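Local coordinates for protein peroxiredoxin 6 (Arenicola marina, PDB 2V2G) that probably acts as a thiol-specific peroxidase, reducing hydrogen peroxide to water and organic hydroperoxides to alcohols, at residues L49-V52 with I53-G57; P187-S190 with A191-K195; L21-H24 with D25-N29; D72-A75 with D76-W80; A172-A175 with D176-P179. The protein carries 1 engineered substitution. All blocks are in the same frame, centred on the assembly; numbering follows the deposited sequence.

Contact 1 (L49-V52 with I53-G57); sequences LGRV and IQLEG
Leu55, one turn on from Arg51 where helix 43-54 runs out, lies over a face of the Arg51 guanidinium. Its CB sits 3.6 Å from Arg51 O, the carbonyl that also accepts from Leu55 N. CG, turned anti to the carbonyl carbon (chi1 -68°), comes next, above the centre of the flat group. The two methyls then divide the remainder: CD1 touches Arg51 NE at 3.8 Å, and CD2 meets Arg51 NH2 at 3.9 Å. At the guanidinium edge, Arg51 NH1 donates to Gln54 OE1 over 2.9 Å, in the plane of that carbonyl. The bond is bent, and the amide stands 80° from the guanidinium plane. A leucine over one face and a carbonyl at the edge together limit how the arginine tip can turn. Cutting Arg51 back to an alanine would probably leave Gln54 OE1 without this donor and take away the flat surface under Leu55. Around this last turn, Leu49 and Ile53 press on helix 74-88, Val52 on Phe35 of strand 31-36, and Leu55 on helix 153-168, while Arg51 looks toward the second subunit, where its NE makes a long, weak ion pair with Asp176.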
loop_
_atom_site.group_PDB
_atom_site.type_symbol
_atom_site.label_atom_id
_atom_site.label_comp_id
_atom_site.label_asym_id
_atom_site.label_seq_id
_atom_site.Cartn_x
_atom_site.Cartn_y
_atom_site.Cartn_z
ATOM N N LEU A 49 1.271 -11.423 -11.882
ATOM C CA LEU A 49 1.582 -10.955 -13.253
ATOM C C LEU A 49 0.467 -11.367 -14.206
ATOM O O LEU A 49 0.147 -10.642 -15.140
ATOM C CB LEU A 49 2.982 -11.403 -13.705
ATOM C CG LEU A 49 4.100 -10.471 -13.231
ATOM C CD1 LEU A 49 4.305 -10.422 -11.742
ATOM C CD2 LEU A 49 5.423 -10.843 -13.932
ATOM N N GLY A 50 -0.185 -12.494 -13.973
ATOM C CA GLY A 50 -1.317 -12.875 -14.817
ATOM C C GLY A 50 -2.515 -11.972 -14.655
ATOM O O GLY A 50 -3.217 -11.622 -15.612
ATOM N N ARG A 51 -2.781 -11.559 -13.414
ATOM C CA ARG A 51 -3.781 -10.552 -13.139
ATOM C C ARG A 51 -3.507 -9.234 -13.847
ATOM O O ARG A 51 -4.442 -8.577 -14.318
ATOM C CB ARG A 51 -3.975 -10.362 -11.631
ATOM C CG ARG A 51 -5.084 -9.429 -11.278
ATOM C CD ARG A 51 -6.429 -9.805 -11.895
ATOM N NE ARG A 51 -7.561 -9.003 -11.411
ATOM C CZ ARG A 51 -8.670 -8.830 -12.095
ATOM N NH1 ARG A 51 -8.794 -9.380 -13.276
ATOM N NH2 ARG A 51 -9.634 -8.072 -11.582
ATOM N N VAL A 52 -2.246 -8.794 -13.823
ATOM C CA VAL A 52 -1.885 -7.565 -14.518
ATOM C C VAL A 52 -2.168 -7.676 -16.034
ATOM O O VAL A 52 -2.746 -6.742 -16.606
ATOM C CB VAL A 52 -0.450 -7.127 -14.187
ATOM C CG1 VAL A 52 -0.096 -5.856 -14.958
ATOM C CG2 VAL A 52 -0.348 -6.848 -12.678
ATOM N N ILE A 53 -1.848 -8.798 -16.654
ATOM C CA ILE A 53 -2.256 -9.033 -18.068
ATOM C C ILE A 53 -3.790 -8.867 -18.208
ATOM O O ILE A 53 -4.264 -8.159 -19.105
ATOM C CB ILE A 53 -1.788 -10.419 -18.647
ATOM C CG1 ILE A 53 -0.240 -10.502 -18.565
ATOM C CG2 ILE A 53 -2.459 -10.683 -20.079
ATOM C CD1 ILE A 53 0.282 -11.793 -19.067
ATOM N N GLN A 54 -4.569 -9.492 -17.296
ATOM C CA GLN A 54 -6.008 -9.368 -17.361
ATOM C C GLN A 54 -6.496 -7.915 -17.308
ATOM O O GLN A 54 -7.512 -7.593 -17.934
ATOM C CB GLN A 54 -6.734 -10.195 -16.296
ATOM C CG GLN A 54 -6.543 -11.685 -16.403
ATOM C CD GLN A 54 -7.124 -12.438 -15.211
ATOM O OE1 GLN A 54 -7.605 -11.832 -14.235
ATOM N NE2 GLN A 54 -7.079 -13.766 -15.291
ATOM N N LEU A 55 -5.762 -7.080 -16.553
ATOM C CA LEU A 55 -6.099 -5.685 -16.364
ATOM C C LEU A 55 -5.361 -4.723 -17.346
ATOM O O LEU A 55 -5.434 -3.497 -17.161
ATOM C CB LEU A 55 -5.774 -5.282 -14.909
ATOM C CG LEU A 55 -6.660 -5.934 -13.854
ATOM C CD1 LEU A 55 -6.096 -5.629 -12.416
ATOM C CD2 LEU A 55 -8.077 -5.387 -14.009
ATOM N N GLU A 56 -4.641 -5.225 -18.350
ATOM C CA GLU A 56 -3.747 -4.347 -19.109
ATOM C C GLU A 56 -4.528 -3.199 -19.805
ATOM O O GLU A 56 -4.074 -2.047 -19.783
ATOM C CB GLU A 56 -2.893 -5.167 -20.098
ATOM C CG GLU A 56 -3.320 -5.172 -21.522
ATOM C CD GLU A 56 -2.890 -3.913 -22.309
ATOM O OE1 GLU A 56 -1.853 -3.263 -21.950
ATOM O OE2 GLU A 56 -3.582 -3.598 -23.300
ATOM N N GLY A 57 -5.694 -3.502 -20.327
ATOM C CA GLY A 57 -6.543 -2.468 -20.856
ATOM C C GLY A 57 -7.024 -1.396 -19.873
ATOM O O GLY A 57 -7.239 -0.260 -20.281
#

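Contact 2 (P187-S190 with A191-K195); sequences PGVS and AEEAK
Ser190 and Glu193 meet at the very start of helix 191-197, and the tight part of the contact is built on the serine backbone and the buried Val189 beside it. Ala194 N donates to Ser190 O over 2.9 Å, and Val189 lays CG1 against the methyl of Ala194, 4.0 Å from its CB. The same branch brushes the Glu193 carboxylate, with OE1 3.6 Å away.

Toward solvent the fit is looser, and polar groups do the work. With chi1 at 65°, Ser190 OG sits between the backbone N and the carbonyl carbon, which swings it in front of the first turn. There it accepts from Glu193 N at 2.9 Å, in a fairly straight bond, so that one residue satisfies two amide groups of the first turn. Glu193 runs out extended, crossing Val189 at about a right angle, and does not reach Ser190 N directly. A water fills in, accepting from Ser190 N at 2.9 Å and donating to Glu193 OE1 at a short 2.5 Å. The second carboxylate oxygen, OE2, forms a salt bridge with Lys170, so both oxygens have partners. Glu192 carries its carboxylate off from the cap, and Pro187 touches a bound benzoic acid and Thr42 of the second subunit.

A serine N-cap three residues ahead of a glutamate has the S-x-x-E pattern of a capping box; here the serine arm is direct, while the return arm from the glutamate passes through water.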
loop_
_atom_site.group_PDB
_atom_site.type_symbol
_atom_site.label_atom_id
_atom_site.label_comp_id
_atom_site.label_asym_id
_atom_site.label_seq_id
_atom_site.Cartn_x
_atom_site.Cartn_y
_atom_site.Cartn_z
ATOM N N PRO A 187 -8.697 21.836 2.148
ATOM C CA PRO A 187 -8.751 22.999 3.058
ATOM C C PRO A 187 -8.327 24.350 2.437
ATOM O O PRO A 187 -8.891 25.408 2.808
ATOM C CB PRO A 187 -7.755 22.601 4.155
ATOM C CG PRO A 187 -7.772 21.133 4.144
ATOM C CD PRO A 187 -7.932 20.719 2.749
ATOM N N GLY A 188 -7.371 24.319 1.502
ATOM C CA GLY A 188 -6.838 25.534 0.902
ATOM C C GLY A 188 -7.791 26.390 0.062
ATOM O O GLY A 188 -7.484 27.553 -0.265
ATOM N N VAL A 189 -8.937 25.820 -0.312
ATOM C CA VAL A 189 -9.933 26.521 -1.122
ATOM C C VAL A 189 -10.823 27.371 -0.214
ATOM O O VAL A 189 -11.557 26.869 0.632
ATOM C CB VAL A 189 -10.789 25.504 -1.943
ATOM C CG1 VAL A 189 -11.875 26.214 -2.794
ATOM C CG2 VAL A 189 -9.876 24.649 -2.818
ATOM N N SER A 190 -10.801 28.677 -0.430
ATOM C CA SER A 190 -11.614 29.586 0.379
ATOM C C SER A 190 -13.099 29.419 0.058
ATOM O O SER A 190 -13.472 28.888 -0.985
ATOM C CB SER A 190 -11.207 31.035 0.090
ATOM O OG SER A 190 -11.504 31.364 -1.264
ATOM N N ALA A 191 -13.958 29.908 0.940
ATOM C CA ALA A 191 -15.399 29.900 0.655
ATOM C C ALA A 191 -15.712 30.704 -0.604
ATOM O O ALA A 191 -16.478 30.258 -1.464
ATOM C CB ALA A 191 -16.177 30.412 1.823
ATOM N N GLU A 192 -15.078 31.866 -0.730
ATOM C CA GLU A 192 -15.297 32.698 -1.898
ATOM C C GLU A 192 -14.890 31.948 -3.161
ATOM O O GLU A 192 -15.626 31.962 -4.131
ATOM C CB GLU A 192 -14.565 34.033 -1.792
ATOM C CG GLU A 192 -14.909 34.997 -2.926
ATOM C CD GLU A 192 -16.373 35.485 -2.917
ATOM O OE1 GLU A 192 -17.112 35.234 -1.928
ATOM O OE2 GLU A 192 -16.782 36.125 -3.910
ATOM N N GLU A 193 -13.751 31.262 -3.156
ATOM C CA GLU A 193 -13.356 30.535 -4.356
ATOM C C GLU A 193 -14.332 29.382 -4.633
ATOM O O GLU A 193 -14.733 29.151 -5.776
ATOM C CB GLU A 193 -11.934 30.013 -4.269
ATOM C CG GLU A 193 -11.592 29.159 -5.491
ATOM C CD GLU A 193 -10.164 28.643 -5.515
ATOM O OE1 GLU A 193 -9.570 28.451 -4.425
ATOM O OE2 GLU A 193 -9.648 28.390 -6.642
ATOM N N ALA A 194 -14.718 28.676 -3.578
ATOM C CA ALA A 194 -15.649 27.556 -3.699
ATOM C C ALA A 194 -17.031 27.948 -4.261
ATOM O O ALA A 194 -17.737 27.103 -4.818
ATOM C CB ALA A 194 -15.811 26.873 -2.386
ATOM N N LYS A 195 -17.441 29.214 -4.117
ATOM C CA LYS A 195 -18.729 29.644 -4.681
ATOM C C LYS A 195 -18.789 29.351 -6.168
ATOM O O LYS A 195 -19.826 28.947 -6.701
ATOM C CB LYS A 195 -18.948 31.149 -4.501
ATOM C CG LYS A 195 -19.690 31.570 -3.258
ATOM C CD LYS A 195 -19.519 33.099 -3.053
ATOM C CE LYS A 195 -20.161 33.637 -1.742
ATOM N NZ LYS A 195 -21.332 34.566 -1.962
HETATM O O HOH W 1 -9.065 29.907 -2.460
#

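Contact 3 (L21-H24 with D25-N29); sequences LKFH and DWLGN
Trp26 and Phe23 head the apolar part of this contact, three residues apart on the short helix 23-27. Both rings leave the helix anti to their backbone N (chi1 175° for Trp26), and at that spacing along the helix the shared torsion lets them meet. They cross at a slant, Phe23 CE1 lying 3.9 Å from Trp26 CE3. Leu21, from the strand just before, runs alongside the tryptophan and sets CD2 over a face of the indole, 4.2 Å from CD1 of Trp26. Phe23 CZ also approaches Leu27 CD2, more loosely. Replacing Trp26 by an alanine would probably open a gap between Leu21 and Phe23 and leave the methyl of Leu21 without the ring face it rests on.

The backbone bonds are those of a compact helix. Lys22, at the N-cap, has its O take Trp26 N at 2.9 Å, and Asp25 N weakly. Leu27 N bonds to Phe23 O at 2.9 Å. Gly28 N to His24 O is the last of them, and Gly28 then leaves the helix with positive phi.

Polar side chains are held mostly from elsewhere. Lys22 NZ pairs with Glu13 and with the carbonyl of Asn11, leaving its CB and CG to brush Asp25 OD2, and His24 NE2 bonds to Phe9 O.

In the fold, the helix follows edge strand 21-22 and lies against the mixed sheet: Trp26 and Leu21 rest on Ile67 of strand 64-70, and Phe23 and Leu27 on Ile133 of strand 124-133.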
loop_
_atom_site.group_PDB
_atom_site.type_symbol
_atom_site.label_atom_id
_atom_site.label_comp_id
_atom_site.label_asym_id
_atom_site.label_seq_id
_atom_site.Cartn_x
_atom_site.Cartn_y
_atom_site.Cartn_z
ATOM N N LEU A 21 17.298 -0.566 -21.019
ATOM C CA LEU A 21 16.505 0.631 -20.931
ATOM C C LEU A 21 17.005 1.585 -19.868
ATOM O O LEU A 21 17.685 1.207 -18.909
ATOM C CB LEU A 21 15.055 0.296 -20.701
ATOM C CG LEU A 21 14.587 -0.401 -19.449
ATOM C CD1 LEU A 21 14.373 0.615 -18.301
ATOM C CD2 LEU A 21 13.223 -1.080 -19.776
ATOM N N LYS A 22 16.652 2.845 -20.083
ATOM C CA LYS A 22 16.949 3.914 -19.171
ATOM C C LYS A 22 15.581 4.442 -18.691
ATOM O O LYS A 22 14.680 4.782 -19.473
ATOM C CB LYS A 22 17.779 4.989 -19.844
ATOM C CG LYS A 22 18.155 6.176 -18.973
ATOM C CD LYS A 22 19.418 5.923 -18.147
ATOM C CE LYS A 22 20.061 7.230 -17.640
ATOM N NZ LYS A 22 20.881 7.004 -16.396
ATOM N N PHE A 23 15.357 4.400 -17.392
ATOM C CA PHE A 23 14.004 4.487 -16.887
ATOM C C PHE A 23 13.219 5.765 -17.274
ATOM O O PHE A 23 12.054 5.686 -17.686
ATOM C CB PHE A 23 13.959 4.239 -15.339
ATOM C CG PHE A 23 12.581 4.156 -14.790
ATOM C CD1 PHE A 23 11.695 3.134 -15.186
ATOM C CD2 PHE A 23 12.110 5.129 -13.938
ATOM C CE1 PHE A 23 10.376 3.078 -14.710
ATOM C CE2 PHE A 23 10.789 5.058 -13.412
ATOM C CZ PHE A 23 9.918 4.032 -13.852
ATOM N N HIS A 24 13.845 6.929 -17.127
ATOM C CA HIS A 24 13.150 8.170 -17.487
ATOM C C HIS A 24 12.818 8.225 -18.972
ATOM O O HIS A 24 11.829 8.890 -19.326
ATOM C CB HIS A 24 13.913 9.409 -17.101
ATOM C CG HIS A 24 13.978 9.664 -15.630
ATOM N ND1 HIS A 24 14.336 10.894 -15.110
ATOM C CD2 HIS A 24 13.685 8.857 -14.570
ATOM C CE1 HIS A 24 14.306 10.807 -13.784
ATOM N NE2 HIS A 24 13.890 9.591 -13.434
ATOM N N ASP A 25 13.648 7.613 -19.827
ATOM C CA ASP A 25 13.446 7.569 -21.305
ATOM C C ASP A 25 12.264 6.647 -21.630
ATOM O O ASP A 25 11.425 6.943 -22.476
ATOM C CB ASP A 25 14.686 7.041 -22.011
ATOM C CG ASP A 25 15.873 8.013 -21.960
ATOM O OD1 ASP A 25 15.666 9.198 -21.626
ATOM O OD2 ASP A 25 16.997 7.622 -22.341
ATOM N N TRP A 26 12.243 5.510 -20.966
ATOM C CA TRP A 26 11.231 4.492 -21.176
ATOM C C TRP A 26 9.888 5.018 -20.694
ATOM O O TRP A 26 8.882 4.918 -21.415
ATOM C CB TRP A 26 11.589 3.197 -20.411
ATOM C CG TRP A 26 10.502 2.186 -20.516
ATOM C CD1 TRP A 26 10.282 1.308 -21.545
ATOM C CD2 TRP A 26 9.430 2.005 -19.606
ATOM N NE1 TRP A 26 9.162 0.568 -21.288
ATOM C CE2 TRP A 26 8.602 0.991 -20.129
ATOM C CE3 TRP A 26 9.081 2.607 -18.406
ATOM C CZ2 TRP A 26 7.459 0.553 -19.466
ATOM C CZ3 TRP A 26 7.914 2.159 -17.739
ATOM C CH2 TRP A 26 7.128 1.151 -18.320
ATOM N N LEU A 27 9.876 5.621 -19.527
ATOM C CA LEU A 27 8.644 6.156 -18.979
ATOM C C LEU A 27 8.139 7.383 -19.788
ATOM O O LEU A 27 6.943 7.479 -20.137
ATOM C CB LEU A 27 8.749 6.515 -17.487
ATOM C CG LEU A 27 7.467 7.053 -16.866
ATOM C CD1 LEU A 27 6.396 5.978 -16.888
ATOM C CD2 LEU A 27 7.640 7.493 -15.374
ATOM N N GLY A 28 9.050 8.312 -20.106
ATOM C CA GLY A 28 8.589 9.515 -20.789
ATOM C C GLY A 28 7.600 10.344 -19.964
ATOM O O GLY A 28 7.595 10.307 -18.720
ATOM N N ASN A 29 6.759 11.106 -20.681
ATOM C CA ASN A 29 5.829 12.051 -20.051
ATOM C C ASN A 29 4.502 11.326 -19.711
ATOM O O ASN A 29 3.446 11.658 -20.263
ATOM C CB ASN A 29 5.617 13.207 -21.023
ATOM C CG ASN A 29 4.688 14.258 -20.530
ATOM O OD1 ASN A 29 4.614 14.516 -19.338
ATOM N ND2 ASN A 29 3.964 14.920 -21.483
#

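Contact 4 (D72-A75 with D76-W80); sequences DNVA and DHKEW
Asn73 holds CG between its backbone N and carbonyl carbon (chi1 68°), a torsion that bends the amide back over Asp76 and makes it the N-cap of helix 74-88, the helix of a beta-alpha-beta unit between strands 64-70 and 98-100. OD1 of Asn73 accepts from Asp76 N at 2.8 Å, with the N-H pointing almost straight at it. Asp76 turns CG anti to its carbonyl carbon and toward the cap, but the return is made through water: one water accepts from Asn73 N and donates to Asp76 OD2 at 2.7 Å. A second water donates to Asp72 OD1 and to Asp76 OD2, tying together two carboxylate oxygens 4.4 Å apart. That pair of like charges is probably eased by these waters and by Arg39, which forms a salt bridge with Asp72 OD1.

On the inner side, the His77 ring carries the carbonyl Asn73 O over one face, 3.4 Å above its plane and toward the rim. Its imidazole NE2 and Asp72 OD2 both bond to Ser70 OG at the end of strand 64-70, so one hydroxyl links the cap region to the strand; Asp72 OD2 also receives Asp40 N. Helix bonding starts at once, with Asn73 O taking His77 N at 3.1 Å. On another flank Val74 and Lys78 run side by side, and Val74 CG1 touches Lys78 CE at 3.7 Å.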
loop_
_atom_site.group_PDB
_atom_site.type_symbol
_atom_site.label_atom_id
_atom_site.label_comp_id
_atom_site.label_asym_id
_atom_site.label_seq_id
_atom_site.Cartn_x
_atom_site.Cartn_y
_atom_site.Cartn_z
ATOM N N ASP A 72 15.776 -12.034 -11.065
ATOM C CA ASP A 72 16.118 -13.099 -12.011
ATOM C C ASP A 72 16.647 -12.544 -13.346
ATOM O O ASP A 72 16.526 -11.356 -13.629
ATOM C CB ASP A 72 14.880 -13.953 -12.273
ATOM C CG ASP A 72 14.420 -14.687 -11.024
ATOM O OD1 ASP A 72 15.122 -15.653 -10.615
ATOM O OD2 ASP A 72 13.387 -14.253 -10.442
ATOM N N ASN A 73 17.195 -13.424 -14.173
ATOM C CA ASN A 73 17.734 -13.030 -15.451
ATOM C C ASN A 73 16.675 -12.948 -16.561
ATOM O O ASN A 73 15.553 -13.460 -16.427
ATOM C CB ASN A 73 18.967 -13.892 -15.852
ATOM C CG ASN A 73 18.622 -15.350 -16.157
ATOM O OD1 ASN A 73 17.556 -15.658 -16.668
ATOM N ND2 ASN A 73 19.544 -16.239 -15.870
ATOM N N VAL A 74 17.028 -12.305 -17.655
ATOM C CA VAL A 74 16.078 -12.066 -18.748
ATOM C C VAL A 74 15.577 -13.383 -19.413
ATOM O O VAL A 74 14.398 -13.509 -19.774
ATOM C CB VAL A 74 16.685 -11.104 -19.812
ATOM C CG1 VAL A 74 15.747 -10.970 -21.055
ATOM C CG2 VAL A 74 16.985 -9.755 -19.188
ATOM N N ALA A 75 16.470 -14.362 -19.578
ATOM C CA ALA A 75 16.092 -15.674 -20.147
ATOM C C ALA A 75 15.003 -16.372 -19.328
ATOM O O ALA A 75 13.999 -16.852 -19.872
ATOM C CB ALA A 75 17.350 -16.546 -20.295
ATOM N N ASP A 76 15.152 -16.357 -18.002
ATOM C CA ASP A 76 14.115 -16.867 -17.109
ATOM C C ASP A 76 12.789 -16.067 -17.194
ATOM O O ASP A 76 11.679 -16.625 -17.192
ATOM C CB ASP A 76 14.636 -16.840 -15.670
ATOM C CG ASP A 76 15.486 -18.035 -15.341
ATOM O OD1 ASP A 76 15.710 -18.862 -16.225
ATOM O OD2 ASP A 76 15.972 -18.113 -14.195
ATOM N N HIS A 77 12.891 -14.751 -17.302
ATOM C CA HIS A 77 11.697 -13.935 -17.504
ATOM C C HIS A 77 10.971 -14.329 -18.772
ATOM O O HIS A 77 9.757 -14.475 -18.771
ATOM C CB HIS A 77 12.050 -12.465 -17.601
ATOM C CG HIS A 77 12.542 -11.863 -16.327
ATOM N ND1 HIS A 77 13.239 -10.675 -16.285
ATOM C CD2 HIS A 77 12.384 -12.253 -15.040
ATOM C CE1 HIS A 77 13.474 -10.362 -15.017
ATOM N NE2 HIS A 77 12.996 -11.317 -14.246
ATOM N N LYS A 78 11.708 -14.506 -19.858
ATOM C CA LYS A 78 11.076 -14.874 -21.129
ATOM C C LYS A 78 10.381 -16.232 -21.049
ATOM O O LYS A 78 9.235 -16.365 -21.478
ATOM C CB LYS A 78 12.067 -14.769 -22.295
ATOM C CG LYS A 78 12.206 -13.301 -22.776
ATOM C CD LYS A 78 13.138 -13.110 -23.985
ATOM C CE LYS A 78 13.680 -11.655 -24.081
ATOM N NZ LYS A 78 14.733 -11.624 -25.143
ATOM N N GLU A 79 11.038 -17.216 -20.444
ATOM C CA GLU A 79 10.457 -18.543 -20.315
ATOM C C GLU A 79 9.253 -18.530 -19.377
ATOM O O GLU A 79 8.184 -19.046 -19.683
ATOM C CB GLU A 79 11.463 -19.531 -19.768
ATOM C CG GLU A 79 10.919 -20.958 -19.750
ATOM C CD GLU A 79 11.877 -21.987 -19.161
ATOM O OE1 GLU A 79 12.967 -21.610 -18.682
ATOM O OE2 GLU A 79 11.506 -23.186 -19.159
ATOM N N TRP A 80 9.440 -17.929 -18.222
ATOM C CA TRP A 80 8.344 -17.857 -17.269
ATOM C C TRP A 80 7.146 -17.059 -17.779
ATOM O O TRP A 80 6.018 -17.335 -17.390
ATOM C CB TRP A 80 8.862 -17.289 -15.957
ATOM C CG TRP A 80 7.816 -17.148 -14.899
ATOM C CD1 TRP A 80 6.983 -18.119 -14.412
ATOM C CD2 TRP A 80 7.498 -15.957 -14.200
ATOM N NE1 TRP A 80 6.200 -17.598 -13.417
ATOM C CE2 TRP A 80 6.483 -16.269 -13.273
ATOM C CE3 TRP A 80 7.984 -14.647 -14.250
ATOM C CZ2 TRP A 80 5.941 -15.314 -12.399
ATOM C CZ3 TRP A 80 7.434 -13.690 -13.373
ATOM C CH2 TRP A 80 6.410 -14.033 -12.483
HETATM O O HOH W 2 17.349 -16.022 -13.095
HETATM O O HOH W 3 14.265 -18.065 -11.947
#

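Contact 5 (A172-A175 with D176-P179); sequences ATPA and DWQP
Pro174 and Trp177 close a type II beta turn in the loop between strands 171-172 and 183-185. The closing bond runs from Trp177 N to Pro174 O, 3.1 Å long, and the donor comes in from well above the carbonyl plane. Ala175 and Asp176 occupy the two corners. Asp176 has a positive phi (62°), the left-handed conformation that the third residue of such a turn takes and that glycine or asparagine adopts more readily than aspartate.

The turn is packed by what flanks it. Trp177 sets CG anti to its backbone N (chi1 171°), which carries the indole back along the incoming chain and under Thr173. The threonine methyl then makes a CH-pi contact: Thr173 CG2 lies 3.6 Å from the centroid of the six-membered ring of Trp177, close to its normal. Pro174 adds its ring, with CD 3.8 Å from Trp177 CB. The opposite face of the indole is met by the backbone N of Pro179, 3.7 Å above the plane near the rim, so the ring is sandwiched within its own loop. With the methyl on the indole, Thr173 OG1 is left to bond to Ser162 OG of helix 153-168, against which Trp177 also packs. Trp177 NE1 gives a weak bond to Asp181 O.

The corner itself faces the second subunit, where Ala175 N bonds to Thr47 OG1 and Pro174 packs on the same threonine. This is a type II turn within the long loop that connects two neighbouring antiparallel strands of the C-terminal sheet, with a tryptophan folded back beneath it and the corner of the turn set against the second subunit.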
loop_
_atom_site.group_PDB
_atom_site.type_symbol
_atom_site.label_atom_id
_atom_site.label_comp_id
_atom_site.label_asym_id
_atom_site.label_seq_id
_atom_site.Cartn_x
_atom_site.Cartn_y
_atom_site.Cartn_z
ATOM N N ALA A 172 -9.772 16.116 -2.680
ATOM C CA ALA A 172 -9.053 14.920 -2.172
ATOM C C ALA A 172 -10.108 13.849 -2.006
ATOM O O ALA A 172 -11.254 14.129 -1.729
ATOM C CB ALA A 172 -8.325 15.210 -0.851
ATOM N N THR A 173 -9.720 12.572 -2.122
ATOM C CA THR A 173 -10.692 11.498 -2.153
ATOM C C THR A 173 -10.787 10.848 -0.741
ATOM O O THR A 173 -9.762 10.517 -0.106
ATOM C CB THR A 173 -10.352 10.409 -3.199
ATOM O OG1 THR A 173 -9.058 9.865 -2.995
ATOM C CG2 THR A 173 -10.472 11.023 -4.633
ATOM N N PRO A 174 -12.042 10.724 -0.252
ATOM C CA PRO A 174 -12.223 10.242 1.127
ATOM C C PRO A 174 -11.928 8.750 1.328
ATOM O O PRO A 174 -11.685 8.030 0.382
ATOM C CB PRO A 174 -13.668 10.594 1.449
ATOM C CG PRO A 174 -14.329 10.614 0.134
ATOM C CD PRO A 174 -13.302 11.153 -0.860
ATOM N N ALA A 175 -12.002 8.272 2.564
ATOM C CA ALA A 175 -11.815 6.854 2.864
ATOM C C ALA A 175 -12.723 6.056 1.917
ATOM O O ALA A 175 -13.891 6.361 1.799
ATOM C CB ALA A 175 -12.213 6.557 4.319
ATOM N N ASP A 176 -12.173 5.007 1.320
ATOM C CA ASP A 176 -12.969 4.062 0.537
ATOM C C ASP A 176 -13.671 4.643 -0.699
ATOM O O ASP A 176 -14.580 4.022 -1.276
ATOM C CB ASP A 176 -13.991 3.373 1.437
ATOM C CG ASP A 176 -13.325 2.591 2.552
ATOM O OD1 ASP A 176 -12.376 1.832 2.333
ATOM O OD2 ASP A 176 -13.753 2.821 3.667
ATOM N N TRP A 177 -13.226 5.816 -1.132
ATOM C CA TRP A 177 -13.790 6.427 -2.353
ATOM C C TRP A 177 -13.671 5.533 -3.561
ATOM O O TRP A 177 -12.635 4.912 -3.794
ATOM C CB TRP A 177 -13.087 7.734 -2.599
ATOM C CG TRP A 177 -13.363 8.417 -3.917
ATOM C CD1 TRP A 177 -14.309 9.369 -4.188
ATOM C CD2 TRP A 177 -12.595 8.256 -5.119
ATOM N NE1 TRP A 177 -14.176 9.797 -5.482
ATOM C CE2 TRP A 177 -13.141 9.125 -6.075
ATOM C CE3 TRP A 177 -11.472 7.462 -5.475
ATOM C CZ2 TRP A 177 -12.600 9.236 -7.366
ATOM C CZ3 TRP A 177 -10.945 7.587 -6.707
ATOM C CH2 TRP A 177 -11.530 8.445 -7.649
ATOM N N GLN A 178 -14.737 5.501 -4.356
ATOM C CA GLN A 178 -14.690 4.920 -5.699
ATOM C C GLN A 178 -14.987 5.988 -6.741
ATOM O O GLN A 178 -15.765 6.940 -6.460
ATOM C CB GLN A 178 -15.697 3.794 -5.862
ATOM C CG GLN A 178 -15.470 2.562 -4.940
ATOM C CD GLN A 178 -14.263 1.736 -5.360
ATOM O OE1 GLN A 178 -13.665 1.064 -4.525
ATOM N NE2 GLN A 178 -13.870 1.804 -6.637
ATOM N N PRO A 179 -14.358 5.863 -7.935
ATOM C CA PRO A 179 -14.641 6.831 -8.968
ATOM C C PRO A 179 -16.150 7.079 -9.153
ATOM O O PRO A 179 -16.979 6.128 -9.221
ATOM C CB PRO A 179 -14.030 6.195 -10.227
ATOM C CG PRO A 179 -12.938 5.370 -9.741
ATOM C CD PRO A 179 -13.338 4.881 -8.350
#

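The five contacts follow one another along the chain without overlap. Contacts 1, 3 and 4 lie in the thioredoxin-like domain and contacts 2 and 5 in the C-terminal part; contacts 2 and 4 are farthest apart, about 53 Å between centres. Contacts 1 and 4 touch, Leu49 CD2 meeting Trp80 CZ3 at 3.5 Å, beside the engineered Ser45 that replaces the predicted peroxidatic cysteine: Leu49 comes within about 5 Å and Asp72 within about 8 Å of its side chain. The side chains of Leu49 and Asp72 are each about 9 Å from a bound benzoic acid. Contact 5 meets contact 1 of the second subunit through the weak Asp176–Arg51 pair and the packing of Ala175 on Arg51.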